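Local coordinates for pectate lyase (Cellvibrio cellulosa, PDB 1GXM), which cleaves polygalacturonic acid (pectate) by beta-elimination, this chain being the catalytic module of a longer family 10 polysaccharide lyase, at residues 252-258 and 270-276; 14-20 and 325-331; 37-41 and 94-98; 110-115 and 173-177; 214-220 and 244-248. The contacts are given in a common frame with arbitrary orientation. Residues are numbered along the deposited sequence.

The five contacts are spread across a catalytic module with more helix than strand. Contact 2 brings the N-terminal residues 14-20 against the C-terminal helix, so the other four lie between its segments in sequence. Contacts 1 and 5 are direct neighbours: their centres are 15 Å apart and Tyr252 CE2 lies 3.4 Å from Asn247 O, where helix 233-246 runs out toward the hairpin. Contact 2 comes within about 5 Å of contact 5, nearest atoms, without touching it. Contact 3 sits at the far end, its centre about 45 Å from that of contact 1 and 28 Å from that of contact 4, beside which a glycerol is bound.

Contact 1 (252-258 and 270-276); sequences YLEGYTY and PRAGSKM
Lys275 lays its extended chain (m, then all t) across one face of the Tyr252 ring, CD 3.6 Å from the ring centroid and almost on its normal, a CH-pi contact; Tyr252 holds chi1 p. Leu253 and Met276 form an antiparallel hydrogen-bonded pair, Leu253 N to Met276 O 2.7 Å and Met276 N to Leu253 O 2.9 Å, and Glu254 faces Lys275 as a non-hydrogen-bonded pair, CA to CA 4.4 Å. Two type II turns, Leu253-Tyr256 and Arg271-Ser274, swing both chains round a corner, so that beyond it 256-258 pairs with 268-271 as a beta hairpin at the surface of the module. Gly255, at phi 90°, bridges the two halves: its N donates to Ser274 O (2.7 Å) and its O accepts from Arg271 N (2.9 Å). Ser274 OG donates to Tyr256 O at 2.8 Å. Met276, chi1 and chi2 t, sends CE to 4.0 Å from Leu253 CD2 and sets SD at the edge of the Tyr258 ring, 5.4 Å from its centroid, a Met-aromatic contact.

Contact 2 (14-20 and 325-331); sequences LTLDGNP and FAQKVGY
Lys328 NZ reaches from the C-terminal helix to Asp17, making a salt bridge to Asp17 OD2 at 2.8 Å and a hydrogen bond to Asp17 O at 3.1 Å. The acceptor loop combines an ST turn, Asp17 N to Thr15 OG1 3.1 Å, with a type II turn from Leu16 to Asn19; Asn19 N-caps helix 20-28. Gly18 has phi 92° and psi near 0°, and a CB there would crowd Phe325 and Lys328. The C-terminal helix ends in a Schellman motif at Gly330 (phi 86°), with Tyr331 N bonded to Ala326 O at 2.8 Å and Gly330 N to Gln327 O at 3.2 Å. A loop near the model's start is held to that helix. Phe325 (chi1 t) fills the loop's concave side: Asn19 CA lies over its face, 3.9 Å from the centroid, while Asp17 O meets its edge, 3.3 Å from CE1. Thr15 CG2 packs on Val329 CG1 at 3.9 Å. Leu14 (m, t) packs against both Val329 and Tyr331, CD2 4.0 Å from Val329 CB and CD1 4.0 Å from Tyr331 CE2.

Contact 3 (37-41 and 94-98); sequences ADVVL and KYRDA
Two helical segments stand well apart here, their axes 11.1 Å from each other at closest approach and their directions 37° apart. Leu41 and Ala98 meet where the backbones come nearest, CA to CA 7.1 Å. Leu41 (chi1 t, chi2 p) is the main knob from 37-41: its CD1 presses on the small Ala98 CB at 3.4 Å, while CD2 is 3.8 Å from both Tyr95 CE1 and Lys94 CD, filling the hollow these three residues bound. Nearer Asp38, longer side chains span the gap: Tyr95, chi1 m, extends its ring to the first helix. There the short Ala37 leaves room for it, Ala37 CB lying 3.7 Å from CE1 and 3.6 Å from OH of Tyr95. At the ring's tip Tyr95 OH donates a very short hydrogen bond, 2.5 Å, to Asp38 OD1. The same oxygen takes a salt bridge from Lys94 NZ at 2.9 Å; Lys94 is chi1 p, then extended. Water 2 donates to Asp38 OD2 (2.5 Å) and accepts from Lys94 NZ (3.1 Å). Tyr95 also touches Val86 of helix 77-90. A polar edge thus flanks an apolar centre, joining helix 37-42 to helix 93-109, consistent with the alpha/alpha toroid of this lyase family.

Contact 4 (110-115 and 173-177); sequences QYSTGA and KGTDY
Residues 110-115 leave helix 93-109 through a type I turn from Tyr111 to Gly114 (Gly114 N to Tyr111 O 2.9 Å), closed also by Tyr111 N to Ala115 O at 2.9 Å; 173-177 is regular helix. Nearest are two glycines, Gly114 CA and Gly174 CA 4.2 Å apart. Gly114 has phi 101°, and a CB would clash with Lys173 O; its CA makes a CA-H...O contact with that oxygen at 3.4 Å. No direct hydrogen bond crosses. Waters 3 and 4 accept from Lys173 NZ (2.9 and 2.8 Å) and donate to Gln110 OE1 (2.7 Å) and Gln110 O (2.8 Å) respectively; water 5 donates to Thr113 O (2.6 Å) and Asp176 OD2 (2.8 Å). Tyr177, chi1 t, turns its face to Ala115 CB, 4.0 Å from the ring centroid, and its OH bonds to Gly197 O. Tyr111 OH bonds to Asp128 O and a glycerol, probably from crystallisation. The arrangement is a type I turn with a positive-phi glycine, seated on helix 161-181.

Contact 5 (214-220 and 244-248); sequences LSGSESV and AWFNS
A buried aromatic pair at the C-terminal end of helix 233-246 packs into the bend that leads from strand 214-215 into helix 219-226, in the interior of the catalytic module. The bend is an ST motif: Ser215 OG accepts from Glu218 N at 2.9 Å, residues 216-218 keep helical phi and psi, and Ser219 OG (chi1 m) reaches back to Ser215 O at 2.8 Å. Facing it, Trp245 (chi1 t, chi2 87°) and Phe246 (chi1 -92°, chi2 -76°) both point toward the bend; the nearest backbones are Gly216 and Phe246, CA to CA 7.8 Å. Gly216 O lies at the edge of the Phe246 ring, 3.3 Å from CE1, and Ser219 CB is also at the edge, 3.7 Å from CE2, while Val220 CG2 is 3.6 Å from CZ. Gly216 O is buried here without a hydrogen-bond partner. Trp245 sets its CH2 edge 4.2 Å from Gly216 CA, and its NE1, which bonds to Asn286 OD1, is 3.6 Å from Leu214 CD1 (Leu214 m, t). The meeting of the segments is therefore one of van der Waals contact alone. Around it, Trp245 meets Tyr281 of strand 280-281 edge-to-face, Phe246 meets Trp277 of strand 274-278, and Val220 touches Ser321 and Ile322 of helix 318-329.

Contact 1 (252-258 and 270-276)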
# COMPACT_ATOMS: atom_id res chain seq x y z
N TYR A 252 -4.60 -3.18 19.74
CA TYR A 252 -4.43 -1.79 20.07
C TYR A 252 -4.03 -1.65 21.51
O TYR A 252 -4.27 -2.53 22.33
CB TYR A 252 -5.68 -0.96 19.77
CG TYR A 252 -6.96 -1.38 20.42
CD1 TYR A 252 -7.19 -1.22 21.78
CD2 TYR A 252 -7.98 -1.92 19.66
CE1 TYR A 252 -8.39 -1.59 22.37
CE2 TYR A 252 -9.17 -2.28 20.23
CZ TYR A 252 -9.37 -2.15 21.57
OH TYR A 252 -10.58 -2.52 22.12
N LEU A 253 -3.41 -0.52 21.79
CA LEU A 253 -2.99 -0.14 23.12
C LEU A 253 -3.96 0.95 23.53
O LEU A 253 -3.92 2.07 23.04
CB LEU A 253 -1.55 0.38 23.11
CG LEU A 253 -1.07 0.97 24.43
CD1 LEU A 253 -0.99 -0.07 25.51
CD2 LEU A 253 0.28 1.66 24.25
N GLU A 254 -4.86 0.61 24.44
CA GLU A 254 -5.91 1.51 24.83
C GLU A 254 -5.44 2.45 25.92
O GLU A 254 -4.72 2.04 26.81
CB GLU A 254 -7.14 0.73 25.26
CG GLU A 254 -8.35 1.65 25.44
CD GLU A 254 -9.69 0.95 25.39
OE1 GLU A 254 -9.73 -0.26 25.68
OE2 GLU A 254 -10.68 1.63 25.05
N GLY A 255 -5.82 3.70 25.79
CA GLY A 255 -5.44 4.75 26.72
C GLY A 255 -4.16 5.47 26.38
O GLY A 255 -3.63 6.21 27.20
N TYR A 256 -3.65 5.26 25.17
CA TYR A 256 -2.38 5.84 24.73
C TYR A 256 -2.51 6.36 23.31
O TYR A 256 -3.38 5.95 22.56
CB TYR A 256 -1.25 4.79 24.78
CG TYR A 256 -0.94 4.38 26.20
CD1 TYR A 256 -1.74 3.44 26.84
CD2 TYR A 256 0.09 4.96 26.92
CE1 TYR A 256 -1.53 3.05 28.13
CE2 TYR A 256 0.29 4.56 28.27
CZ TYR A 256 -0.54 3.60 28.83
OH TYR A 256 -0.39 3.16 30.15
N THR A 257 -1.59 7.23 22.96
CA THR A 257 -1.46 7.71 21.61
C THR A 257 0.02 7.87 21.30
O THR A 257 0.85 7.98 22.20
CB THR A 257 -2.25 9.00 21.45
OG1 THR A 257 -2.55 9.21 20.06
CG2 THR A 257 -1.48 10.22 21.94
N TYR A 258 0.32 7.93 20.02
CA TYR A 258 1.67 8.16 19.55
C TYR A 258 1.81 9.62 19.17
O TYR A 258 1.12 10.12 18.30
CB TYR A 258 1.98 7.28 18.34
CG TYR A 258 3.46 7.18 18.05
CD1 TYR A 258 4.10 8.10 17.22
CD2 TYR A 258 4.21 6.17 18.60
CE1 TYR A 258 5.44 8.01 16.97
CE2 TYR A 258 5.56 6.07 18.33
CZ TYR A 258 6.17 6.99 17.54
OH TYR A 258 7.51 6.83 17.28
N PRO A 270 0.10 8.65 27.41
CA PRO A 270 -1.30 8.51 27.76
C PRO A 270 -2.19 9.53 27.08
O PRO A 270 -1.84 10.70 26.90
CB PRO A 270 -1.31 8.75 29.27
CG PRO A 270 0.03 8.46 29.71
CD PRO A 270 0.95 8.86 28.60
N ARG A 271 -3.35 9.04 26.68
CA ARG A 271 -4.42 9.86 26.16
C ARG A 271 -5.72 9.11 26.43
O ARG A 271 -6.00 8.06 25.85
CB ARG A 271 -4.26 10.11 24.67
CG ARG A 271 -5.35 11.00 24.08
CD ARG A 271 -5.14 11.37 22.63
NE ARG A 271 -6.31 12.06 22.08
CZ ARG A 271 -6.33 12.83 20.99
NH1 ARG A 271 -5.22 13.05 20.30
NH2 ARG A 271 -7.47 13.39 20.59
N ALA A 272 -6.50 9.64 27.37
CA ALA A 272 -7.71 8.98 27.82
C ALA A 272 -8.63 8.69 26.65
O ALA A 272 -8.92 9.56 25.83
CB ALA A 272 -8.43 9.86 28.85
N GLY A 273 -9.09 7.44 26.60
CA GLY A 273 -10.08 7.02 25.62
C GLY A 273 -9.56 6.94 24.20
O GLY A 273 -10.37 6.92 23.26
N SER A 274 -8.24 6.92 24.05
CA SER A 274 -7.56 6.82 22.76
C SER A 274 -7.07 5.40 22.61
O SER A 274 -6.90 4.67 23.56
CB SER A 274 -6.38 7.80 22.72
OG SER A 274 -5.50 7.56 21.62
N LYS A 275 -6.86 4.99 21.36
CA LYS A 275 -6.23 3.72 21.06
C LYS A 275 -5.07 3.99 20.13
O LYS A 275 -5.18 4.78 19.20
CB LYS A 275 -7.23 2.82 20.38
CG LYS A 275 -8.37 2.37 21.30
CD LYS A 275 -9.44 1.61 20.51
CE LYS A 275 -10.58 1.20 21.41
NZ LYS A 275 -11.66 0.50 20.68
N MET A 276 -3.97 3.31 20.38
CA MET A 276 -2.77 3.39 19.57
C MET A 276 -2.51 2.02 18.98
O MET A 276 -2.73 0.99 19.60
CB MET A 276 -1.56 3.80 20.41
CG MET A 276 -0.36 4.17 19.60
SD MET A 276 1.14 4.27 20.57
CE MET A 276 1.61 2.52 20.59
O HOH W 1 -3.11 11.58 19.07

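Contact 2 (14-20 and 325-331)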
# COMPACT_ATOMS: atom_id res chain seq x y z
N LEU A 14 -18.89 -4.04 -1.86
CA LEU A 14 -18.98 -3.01 -0.84
C LEU A 14 -18.88 -1.65 -1.48
O LEU A 14 -18.27 -1.48 -2.54
CB LEU A 14 -17.84 -3.17 0.16
CG LEU A 14 -17.82 -4.50 0.89
CD1 LEU A 14 -16.54 -4.64 1.69
CD2 LEU A 14 -19.05 -4.62 1.78
N THR A 15 -19.44 -0.65 -0.81
CA THR A 15 -19.28 0.72 -1.25
C THR A 15 -17.82 1.13 -1.27
O THR A 15 -17.02 0.67 -0.46
CB THR A 15 -20.09 1.68 -0.35
OG1 THR A 15 -20.03 3.00 -0.89
CG2 THR A 15 -19.47 1.80 1.05
N LEU A 16 -17.48 1.98 -2.22
CA LEU A 16 -16.16 2.57 -2.27
C LEU A 16 -16.13 3.89 -1.51
O LEU A 16 -15.06 4.48 -1.31
CB LEU A 16 -15.73 2.80 -3.72
CG LEU A 16 -15.50 1.52 -4.54
CD1 LEU A 16 -15.32 1.88 -6.02
CD2 LEU A 16 -14.32 0.70 -4.02
N ASP A 17 -17.30 4.36 -1.07
CA ASP A 17 -17.39 5.58 -0.28
C ASP A 17 -16.78 5.36 1.11
O ASP A 17 -17.31 4.60 1.91
CB ASP A 17 -18.85 6.02 -0.13
CG ASP A 17 -18.98 7.37 0.56
OD1 ASP A 17 -18.20 8.28 0.22
OD2 ASP A 17 -19.83 7.63 1.45
N GLY A 18 -15.69 6.06 1.38
CA GLY A 18 -14.93 5.91 2.61
C GLY A 18 -13.79 4.90 2.54
O GLY A 18 -13.08 4.70 3.51
N ASN A 19 -13.62 4.25 1.40
CA ASN A 19 -12.57 3.25 1.29
C ASN A 19 -11.23 3.95 1.15
O ASN A 19 -11.05 4.75 0.23
CB ASN A 19 -12.83 2.34 0.10
CG ASN A 19 -11.76 1.29 -0.07
OD1 ASN A 19 -10.59 1.60 -0.25
ND2 ASN A 19 -12.16 0.02 -0.04
N PRO A 20 -10.30 3.72 2.06
CA PRO A 20 -9.03 4.45 2.04
C PRO A 20 -8.26 4.36 0.72
O PRO A 20 -7.61 5.32 0.30
CB PRO A 20 -8.24 3.80 3.18
CG PRO A 20 -9.26 3.31 4.09
CD PRO A 20 -10.40 2.86 3.25
N PHE A 325 -14.52 2.36 8.77
CA PHE A 325 -15.04 1.96 7.46
C PHE A 325 -15.68 0.60 7.54
O PHE A 325 -16.79 0.40 7.03
CB PHE A 325 -13.92 1.96 6.42
CG PHE A 325 -14.39 1.59 5.04
CD1 PHE A 325 -15.38 2.31 4.42
CD2 PHE A 325 -13.84 0.52 4.38
CE1 PHE A 325 -15.82 1.96 3.16
CE2 PHE A 325 -14.26 0.19 3.13
CZ PHE A 325 -15.25 0.90 2.52
N ALA A 326 -15.02 -0.35 8.21
CA ALA A 326 -15.62 -1.66 8.42
C ALA A 326 -16.96 -1.57 9.13
O ALA A 326 -17.89 -2.27 8.79
CB ALA A 326 -14.70 -2.54 9.18
N GLN A 327 -17.06 -0.69 10.11
CA GLN A 327 -18.30 -0.51 10.86
C GLN A 327 -19.39 -0.04 9.90
O GLN A 327 -20.51 -0.54 9.93
CB GLN A 327 -18.11 0.50 12.00
CG GLN A 327 -19.29 0.56 12.97
CD GLN A 327 -20.43 1.48 12.53
OE1 GLN A 327 -20.35 2.16 11.49
NE2 GLN A 327 -21.50 1.51 13.32
N LYS A 328 -19.05 0.93 9.07
CA LYS A 328 -19.97 1.52 8.09
C LYS A 328 -20.57 0.43 7.19
O LYS A 328 -21.77 0.44 6.90
CB LYS A 328 -19.21 2.56 7.25
CG LYS A 328 -20.01 3.43 6.25
CD LYS A 328 -19.05 3.93 5.14
CE LYS A 328 -19.17 5.40 4.76
NZ LYS A 328 -19.81 5.60 3.43
N VAL A 329 -19.75 -0.52 6.75
CA VAL A 329 -20.20 -1.56 5.81
C VAL A 329 -20.66 -2.85 6.48
O VAL A 329 -21.00 -3.82 5.79
CB VAL A 329 -19.12 -1.89 4.75
CG1 VAL A 329 -18.67 -0.65 4.03
CG2 VAL A 329 -17.93 -2.62 5.37
N GLY A 330 -20.66 -2.90 7.81
CA GLY A 330 -21.17 -4.05 8.55
C GLY A 330 -20.17 -5.18 8.80
O GLY A 330 -20.55 -6.31 9.08
N TYR A 331 -18.89 -4.87 8.68
CA TYR A 331 -17.82 -5.86 8.87
C TYR A 331 -17.17 -5.83 10.25
O TYR A 331 -16.17 -6.52 10.49
CB TYR A 331 -16.74 -5.65 7.80
CG TYR A 331 -16.98 -6.41 6.52
CD1 TYR A 331 -18.25 -6.79 6.10
CD2 TYR A 331 -15.92 -6.74 5.72
CE1 TYR A 331 -18.42 -7.49 4.91
CE2 TYR A 331 -16.07 -7.41 4.56
CZ TYR A 331 -17.32 -7.80 4.15
OH TYR A 331 -17.43 -8.48 2.98

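Contact 3 (37-41 and 94-98)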
# COMPACT_ATOMS: atom_id res chain seq x y z
N ALA A 37 1.81 18.14 -16.01
CA ALA A 37 1.65 16.88 -16.71
C ALA A 37 2.84 16.53 -17.59
O ALA A 37 3.24 15.38 -17.66
CB ALA A 37 0.36 16.88 -17.55
N ASP A 38 3.37 17.52 -18.32
CA ASP A 38 4.49 17.24 -19.21
C ASP A 38 5.75 16.93 -18.42
O ASP A 38 6.54 16.08 -18.82
CB ASP A 38 4.76 18.43 -20.14
CG ASP A 38 3.80 18.50 -21.29
OD1 ASP A 38 2.98 17.58 -21.44
OD2 ASP A 38 3.84 19.43 -22.12
N VAL A 39 5.93 17.62 -17.31
CA VAL A 39 7.06 17.33 -16.43
C VAL A 39 6.94 15.90 -15.92
O VAL A 39 7.86 15.11 -16.08
CB VAL A 39 7.15 18.31 -15.25
CG1 VAL A 39 8.24 17.90 -14.25
CG2 VAL A 39 7.45 19.69 -15.77
N VAL A 40 5.79 15.55 -15.36
CA VAL A 40 5.59 14.18 -14.88
C VAL A 40 5.84 13.18 -15.98
O VAL A 40 6.56 12.20 -15.81
CB VAL A 40 4.18 14.00 -14.30
CG1 VAL A 40 3.91 12.56 -13.95
CG2 VAL A 40 4.03 14.88 -13.10
N LEU A 41 5.26 13.43 -17.14
CA LEU A 41 5.39 12.54 -18.27
C LEU A 41 6.87 12.29 -18.61
O LEU A 41 7.29 11.19 -18.93
CB LEU A 41 4.67 13.14 -19.48
CG LEU A 41 4.79 12.39 -20.79
CD1 LEU A 41 4.26 10.95 -20.71
CD2 LEU A 41 4.03 13.17 -21.84
N LYS A 94 -0.61 11.43 -25.91
CA LYS A 94 0.71 11.16 -25.33
C LYS A 94 0.56 10.69 -23.88
O LYS A 94 1.34 9.89 -23.37
CB LYS A 94 1.66 12.35 -25.45
CG LYS A 94 1.37 13.51 -24.53
CD LYS A 94 2.30 14.63 -24.86
CE LYS A 94 2.07 15.81 -23.93
NZ LYS A 94 3.01 16.96 -24.25
N TYR A 95 -0.48 11.17 -23.22
CA TYR A 95 -0.73 10.76 -21.83
C TYR A 95 -1.37 9.39 -21.76
O TYR A 95 -1.05 8.60 -20.88
CB TYR A 95 -1.59 11.78 -21.08
CG TYR A 95 -1.00 13.16 -21.08
CD1 TYR A 95 0.25 13.42 -20.54
CD2 TYR A 95 -1.71 14.24 -21.62
CE1 TYR A 95 0.78 14.71 -20.53
CE2 TYR A 95 -1.18 15.52 -21.63
CZ TYR A 95 0.06 15.75 -21.10
OH TYR A 95 0.57 17.03 -21.12
N ARG A 96 -2.29 9.10 -22.67
CA ARG A 96 -2.83 7.76 -22.84
C ARG A 96 -1.71 6.75 -23.02
O ARG A 96 -1.71 5.68 -22.40
CB ARG A 96 -3.76 7.70 -24.07
CG ARG A 96 -4.30 6.31 -24.43
CD ARG A 96 -5.16 6.30 -25.69
NE ARG A 96 -5.74 4.97 -25.87
CZ ARG A 96 -5.14 3.95 -26.47
NH1 ARG A 96 -3.95 4.07 -27.04
NH2 ARG A 96 -5.76 2.79 -26.53
N ASP A 97 -0.75 7.09 -23.86
CA ASP A 97 0.36 6.18 -24.15
C ASP A 97 1.14 5.91 -22.87
O ASP A 97 1.57 4.80 -22.62
CB ASP A 97 1.28 6.79 -25.19
CG ASP A 97 0.64 6.88 -26.55
OD1 ASP A 97 -0.37 6.19 -26.80
OD2 ASP A 97 1.09 7.64 -27.42
N ALA A 98 1.34 6.94 -22.08
CA ALA A 98 2.12 6.80 -20.85
C ALA A 98 1.39 5.93 -19.84
O ALA A 98 1.98 5.08 -19.20
CB ALA A 98 2.37 8.13 -20.25
O HOH W 2 2.19 19.93 -23.94

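Contact 4 (110-115 and 173-177)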
# COMPACT_ATOMS: atom_id res chain seq x y z
N GLN A 110 4.79 -8.13 -11.97
CA GLN A 110 4.11 -9.06 -11.10
C GLN A 110 4.69 -10.46 -11.21
O GLN A 110 4.87 -11.00 -12.30
CB GLN A 110 2.61 -9.09 -11.41
CG GLN A 110 1.80 -9.82 -10.39
CD GLN A 110 0.33 -9.68 -10.64
OE1 GLN A 110 -0.14 -9.81 -11.77
NE2 GLN A 110 -0.43 -9.39 -9.58
N TYR A 111 5.00 -11.06 -10.08
CA TYR A 111 5.44 -12.42 -10.06
C TYR A 111 4.29 -13.37 -10.39
O TYR A 111 3.14 -13.00 -10.30
CB TYR A 111 5.97 -12.79 -8.69
CG TYR A 111 7.24 -12.14 -8.24
CD1 TYR A 111 7.25 -10.90 -7.62
CD2 TYR A 111 8.44 -12.82 -8.32
CE1 TYR A 111 8.41 -10.35 -7.12
CE2 TYR A 111 9.60 -12.27 -7.84
CZ TYR A 111 9.57 -11.04 -7.22
OH TYR A 111 10.73 -10.53 -6.73
N SER A 112 4.63 -14.62 -10.67
CA SER A 112 3.63 -15.65 -10.97
C SER A 112 2.64 -15.82 -9.84
O SER A 112 1.49 -16.19 -10.07
CB SER A 112 4.31 -16.99 -11.25
OG SER A 112 4.99 -17.45 -10.13
N THR A 113 3.07 -15.52 -8.62
CA THR A 113 2.24 -15.64 -7.43
C THR A 113 1.28 -14.48 -7.23
O THR A 113 0.44 -14.52 -6.35
CB THR A 113 3.11 -15.69 -6.21
OG1 THR A 113 3.88 -14.49 -6.16
CG2 THR A 113 4.09 -16.85 -6.24
N GLY A 114 1.47 -13.41 -7.97
CA GLY A 114 0.70 -12.19 -7.80
C GLY A 114 1.43 -11.09 -7.05
O GLY A 114 0.97 -9.97 -7.05
N ALA A 115 2.54 -11.41 -6.40
CA ALA A 115 3.30 -10.42 -5.66
C ALA A 115 3.75 -9.30 -6.58
O ALA A 115 4.13 -9.53 -7.72
CB ALA A 115 4.50 -11.06 -5.07
N LYS A 173 -4.65 -12.31 -9.33
CA LYS A 173 -3.41 -12.89 -8.83
C LYS A 173 -2.95 -12.16 -7.58
O LYS A 173 -2.49 -12.78 -6.66
CB LYS A 173 -2.32 -12.84 -9.89
CG LYS A 173 -2.52 -13.83 -11.02
CD LYS A 173 -1.61 -13.55 -12.21
CE LYS A 173 -0.16 -13.69 -11.88
NZ LYS A 173 0.65 -13.49 -13.11
N GLY A 174 -3.05 -10.84 -7.57
CA GLY A 174 -2.64 -10.06 -6.42
C GLY A 174 -3.49 -10.38 -5.21
O GLY A 174 -3.01 -10.48 -4.07
N THR A 175 -4.78 -10.55 -5.46
CA THR A 175 -5.69 -10.92 -4.39
C THR A 175 -5.35 -12.28 -3.84
O THR A 175 -5.34 -12.49 -2.64
CB THR A 175 -7.12 -10.89 -4.91
OG1 THR A 175 -7.47 -9.57 -5.32
CG2 THR A 175 -8.10 -11.21 -3.80
N ASP A 176 -5.11 -13.23 -4.73
CA ASP A 176 -4.71 -14.56 -4.34
C ASP A 176 -3.46 -14.49 -3.46
O ASP A 176 -3.38 -15.15 -2.44
CB ASP A 176 -4.48 -15.41 -5.59
CG ASP A 176 -4.23 -16.84 -5.26
OD1 ASP A 176 -5.19 -17.54 -4.87
OD2 ASP A 176 -3.09 -17.34 -5.35
N TYR A 177 -2.47 -13.70 -3.91
CA TYR A 177 -1.26 -13.52 -3.11
C TYR A 177 -1.57 -13.04 -1.69
O TYR A 177 -1.08 -13.58 -0.70
CB TYR A 177 -0.28 -12.54 -3.80
CG TYR A 177 0.97 -12.46 -3.01
CD1 TYR A 177 1.09 -11.57 -1.95
CD2 TYR A 177 2.01 -13.34 -3.24
CE1 TYR A 177 2.17 -11.56 -1.17
CE2 TYR A 177 3.11 -13.34 -2.46
CZ TYR A 177 3.20 -12.44 -1.41
OH TYR A 177 4.30 -12.44 -0.59
O HOH W 3 -0.04 -10.90 -14.20
O HOH W 4 3.41 -13.05 -13.50
O HOH W 5 -0.48 -16.46 -4.81

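Contact 5 (214-220 and 244-248)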
# COMPACT_ATOMS: atom_id res chain seq x y z
N LEU A 214 3.76 -8.41 12.06
CA LEU A 214 2.52 -7.86 11.51
C LEU A 214 2.62 -6.36 11.48
O LEU A 214 3.05 -5.72 12.44
CB LEU A 214 1.33 -8.27 12.35
CG LEU A 214 1.15 -9.78 12.46
CD1 LEU A 214 -0.00 -10.07 13.40
CD2 LEU A 214 0.90 -10.40 11.13
N SER A 215 2.22 -5.79 10.35
CA SER A 215 2.32 -4.36 10.14
C SER A 215 1.03 -3.67 10.50
O SER A 215 0.01 -3.82 9.83
CB SER A 215 2.63 -4.05 8.68
OG SER A 215 2.70 -2.64 8.47
N GLY A 216 1.08 -2.86 11.54
CA GLY A 216 -0.06 -2.05 11.90
C GLY A 216 -0.33 -0.97 10.87
O GLY A 216 -1.47 -0.59 10.68
N SER A 217 0.72 -0.48 10.23
CA SER A 217 0.59 0.61 9.27
C SER A 217 0.11 0.16 7.91
O SER A 217 -0.76 0.77 7.32
CB SER A 217 1.93 1.32 9.12
OG SER A 217 2.96 0.37 8.93
N GLU A 218 0.68 -0.92 7.39
CA GLU A 218 0.41 -1.29 5.99
C GLU A 218 -0.78 -2.19 5.84
O GLU A 218 -1.32 -2.30 4.74
CB GLU A 218 1.64 -1.95 5.34
CG GLU A 218 2.92 -1.15 5.47
CD GLU A 218 2.88 0.23 4.86
OE1 GLU A 218 1.92 0.58 4.15
OE2 GLU A 218 3.85 0.95 5.07
N SER A 219 -1.21 -2.83 6.91
CA SER A 219 -2.30 -3.77 6.79
C SER A 219 -3.63 -3.07 6.52
O SER A 219 -4.52 -3.67 5.97
CB SER A 219 -2.37 -4.66 8.00
OG SER A 219 -1.26 -5.53 8.01
N VAL A 220 -3.74 -1.79 6.86
CA VAL A 220 -4.94 -1.00 6.58
C VAL A 220 -5.21 -0.97 5.08
O VAL A 220 -6.31 -1.29 4.62
CB VAL A 220 -4.76 0.44 7.07
CG1 VAL A 220 -5.95 1.31 6.67
CG2 VAL A 220 -4.54 0.46 8.58
N ALA A 244 -10.95 -7.46 12.59
CA ALA A 244 -11.04 -7.93 13.96
C ALA A 244 -9.69 -7.79 14.67
O ALA A 244 -9.61 -7.47 15.83
CB ALA A 244 -11.51 -9.34 14.02
N TRP A 245 -8.61 -8.07 13.94
CA TRP A 245 -7.28 -7.92 14.50
C TRP A 245 -7.03 -6.47 14.87
O TRP A 245 -6.57 -6.19 15.95
CB TRP A 245 -6.23 -8.45 13.52
CG TRP A 245 -4.84 -8.32 14.00
CD1 TRP A 245 -4.14 -9.19 14.77
CD2 TRP A 245 -3.97 -7.23 13.74
NE1 TRP A 245 -2.89 -8.70 15.02
CE2 TRP A 245 -2.74 -7.51 14.37
CE3 TRP A 245 -4.09 -6.05 13.00
CZ2 TRP A 245 -1.66 -6.65 14.30
CZ3 TRP A 245 -3.01 -5.20 12.93
CH2 TRP A 245 -1.82 -5.51 13.57
N PHE A 246 -7.37 -5.55 13.98
CA PHE A 246 -7.15 -4.14 14.26
C PHE A 246 -7.98 -3.71 15.46
O PHE A 246 -7.56 -2.87 16.26
CB PHE A 246 -7.51 -3.29 13.06
CG PHE A 246 -6.35 -3.01 12.17
CD1 PHE A 246 -5.41 -2.09 12.55
CD2 PHE A 246 -6.18 -3.69 10.98
CE1 PHE A 246 -4.32 -1.83 11.78
CE2 PHE A 246 -5.10 -3.42 10.19
CZ PHE A 246 -4.16 -2.51 10.58
N ASN A 247 -9.17 -4.28 15.56
CA ASN A 247 -10.15 -3.90 16.57
C ASN A 247 -10.05 -4.71 17.84
O ASN A 247 -10.96 -4.65 18.66
CB ASN A 247 -11.56 -4.01 16.00
CG ASN A 247 -12.57 -3.30 16.83
OD1 ASN A 247 -12.35 -2.20 17.28
ND2 ASN A 247 -13.71 -3.94 17.03
N SER A 248 -8.97 -5.45 18.02
CA SER A 248 -8.80 -6.29 19.18
C SER A 248 -7.96 -5.58 20.23
O SER A 248 -6.97 -4.96 19.91
CB SER A 248 -8.07 -7.57 18.82
OG SER A 248 -7.77 -8.34 19.98